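Local coordinates for TerD domain-containing protein (Streptomyces coelicolor A3, PDB 2QZ7) that is of unknown function but, as a TerD-domain homologue of tellurium resistance proteins, may bind metal ions, at residues I47-A52 and T184-A189. Numbering follows the deposited sequence.
Sequences IATTYA and TEMGSA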
loop_
_atom_site.group_PDB
_atom_site.type_symbol
_atom_site.label_atom_id
_atom_site.label_comp_id
_atom_site.label_asym_id
_atom_site.label_seq_id
_atom_site.Cartn_x
_atom_site.Cartn_y
_atom_site.Cartn_z
ATOM N N ILE A 47 1.142 3.329 0.014
ATOM C CA ILE A 47 1.622 3.678 -1.329
ATOM C C ILE A 47 1.029 2.686 -2.297
ATOM O O ILE A 47 1.039 1.500 -2.014
ATOM C CB ILE A 47 3.188 3.563 -1.404
ATOM C CG1 ILE A 47 3.867 4.506 -0.367
ATOM C CG2 ILE A 47 3.656 3.871 -2.818
ATOM C CD1 ILE A 47 5.435 4.343 -0.322
ATOM N N ALA A 48 0.537 3.149 -3.451
ATOM C CA ALA A 48 0.112 2.231 -4.523
ATOM C C ALA A 48 0.747 2.620 -5.861
ATOM O O ALA A 48 1.125 3.779 -6.064
ATOM C CB ALA A 48 -1.429 2.226 -4.672
ATOM N N THR A 49 0.875 1.629 -6.741
ATOM C CA THR A 49 1.338 1.813 -8.127
ATOM C C THR A 49 0.449 1.081 -9.048
ATOM O O THR A 49 -0.117 0.072 -8.675
ATOM C CB THR A 49 2.758 1.298 -8.312
ATOM O OG1 THR A 49 2.908 0.127 -7.508
ATOM C CG2 THR A 49 3.797 2.377 -7.792
ATOM N N THR A 50 0.345 1.599 -10.268
ATOM C CA THR A 50 -0.460 1.020 -11.330
ATOM C C THR A 50 0.517 0.570 -12.431
ATOM O O THR A 50 1.658 1.114 -12.534
ATOM C CB THR A 50 -1.440 2.087 -11.901
ATOM O OG1 THR A 50 -0.685 3.233 -12.322
ATOM C CG2 THR A 50 -2.409 2.536 -10.813
ATOM N N TYR A 51 0.079 -0.445 -13.184
ATOM C CA TYR A 51 0.874 -1.129 -14.230
ATOM C C TYR A 51 0.030 -1.310 -15.491
ATOM O O TYR A 51 -1.154 -1.668 -15.407
ATOM C CB TYR A 51 1.440 -2.483 -13.729
ATOM C CG TYR A 51 2.307 -2.240 -12.514
ATOM C CD1 TYR A 51 3.684 -1.965 -12.654
ATOM C CD2 TYR A 51 1.749 -2.190 -11.231
ATOM C CE1 TYR A 51 4.472 -1.682 -11.538
ATOM C CE2 TYR A 51 2.531 -1.882 -10.113
ATOM C CZ TYR A 51 3.900 -1.631 -10.281
ATOM O OH TYR A 51 4.703 -1.324 -9.182
ATOM N N ALA A 52 0.656 -1.018 -16.635
ATOM C CA ALA A 52 0.076 -1.141 -17.977
ATOM C C ALA A 52 -0.250 -2.586 -18.298
ATOM O O ALA A 52 0.497 -3.493 -17.908
ATOM C CB ALA A 52 1.046 -0.598 -19.035
ATOM N N THR A 184 9.546 2.062 -6.716
ATOM C CA THR A 184 10.167 1.541 -7.972
ATOM C C THR A 184 10.250 0.017 -8.092
ATOM O O THR A 184 10.397 -0.530 -9.210
ATOM C CB THR A 184 11.610 2.080 -8.180
ATOM O OG1 THR A 184 12.532 1.332 -7.362
ATOM C CG2 THR A 184 11.687 3.586 -7.835
ATOM N N GLU A 185 10.188 -0.673 -6.962
ATOM C CA GLU A 185 10.459 -2.129 -6.960
ATOM C C GLU A 185 9.286 -2.940 -6.453
ATOM O O GLU A 185 9.276 -4.151 -6.638
ATOM C CB GLU A 185 11.708 -2.468 -6.136
ATOM C CG GLU A 185 11.612 -2.229 -4.661
ATOM C CD GLU A 185 12.924 -2.518 -3.929
ATOM O OE1 GLU A 185 13.949 -2.774 -4.584
ATOM O OE2 GLU A 185 12.943 -2.487 -2.692
HETATM N N MSE A 186 8.267 -2.261 -5.878
HETATM C CA MSE A 186 7.150 -2.982 -5.255
HETATM C C MSE A 186 6.360 -3.807 -6.289
HETATM O O MSE A 186 5.691 -4.754 -5.908
HETATM C CB MSE A 186 6.186 -2.036 -4.529
HETATM C CG MSE A 186 5.419 -1.132 -5.457
HETATM SE SE MSE A 186 4.441 0.315 -4.507
HETATM C CE MSE A 186 3.281 -0.760 -3.388
ATOM N N GLY A 187 6.417 -3.434 -7.571
ATOM C CA GLY A 187 5.678 -4.169 -8.615
ATOM C C GLY A 187 6.477 -5.216 -9.351
ATOM O O GLY A 187 5.940 -5.940 -10.210
ATOM N N SER A 188 7.759 -5.343 -9.025
ATOM C CA SER A 188 8.581 -6.277 -9.798
ATOM C C SER A 188 8.188 -7.727 -9.466
ATOM O O SER A 188 7.752 -8.039 -8.344
ATOM C CB SER A 188 10.079 -6.036 -9.556
ATOM O OG SER A 188 10.343 -6.130 -8.164
ATOM N N ALA A 189 8.317 -8.591 -10.477
ATOM C CA ALA A 189 8.108 -10.023 -10.332
ATOM C C ALA A 189 8.910 -10.594 -9.146
ATOM O O ALA A 189 10.135 -10.438 -9.119
ATOM C CB ALA A 189 8.509 -10.719 -11.638
HETATM O O HOH W 1 7.217 -0.992 -8.861
#
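With CG set between its backbone N and carbonyl carbon (chi1 68°) and its chain bent at chi3, selenomethionine Met186 brings SE and CE against Ile47 and Thr49, with CG near the Tyr51 hydroxyl. Thr49 meets it tip to tip: a chi1 of 37° places OG1 in the crowded position, 3.4 Å from Met186 SE, while CG2 lies alongside the same selenium. Ile47 crosses the Met186 chain obliquely, CG2 to SE 4.0 Å, and the terminal CE reaches the Ile47 carbonyl, 3.5 Å from its O. Tyr51 holds CG anti to its carbonyl carbon (chi1 -59°), sending the ring out toward the turn and leaning back over Thr49, until OH comes within 2.9 Å of Thr49 OG1 in a hydrogen bond that either hydroxyl could donate. That phenol oxygen also sits 3.1 Å from Gly187 CA, a tight approach. A water in the plane of the ring, 2.6 Å from Tyr51 OH, accepts from Gly187 N at 2.9 Å and links strand to turn. Gly187 belongs to a type I turn, Glu185 to Ser188, whose Glu185 O accepts from both N and OG of Ser188. Arg106 adds a second tie, making a cation-pi contact with Tyr51 and bonding Gly187 O. The contact thus packs the turn beside helix 179-185 onto one sheet of the TerD domain, where strand 44-52 runs between strands 62-64 and 104-113.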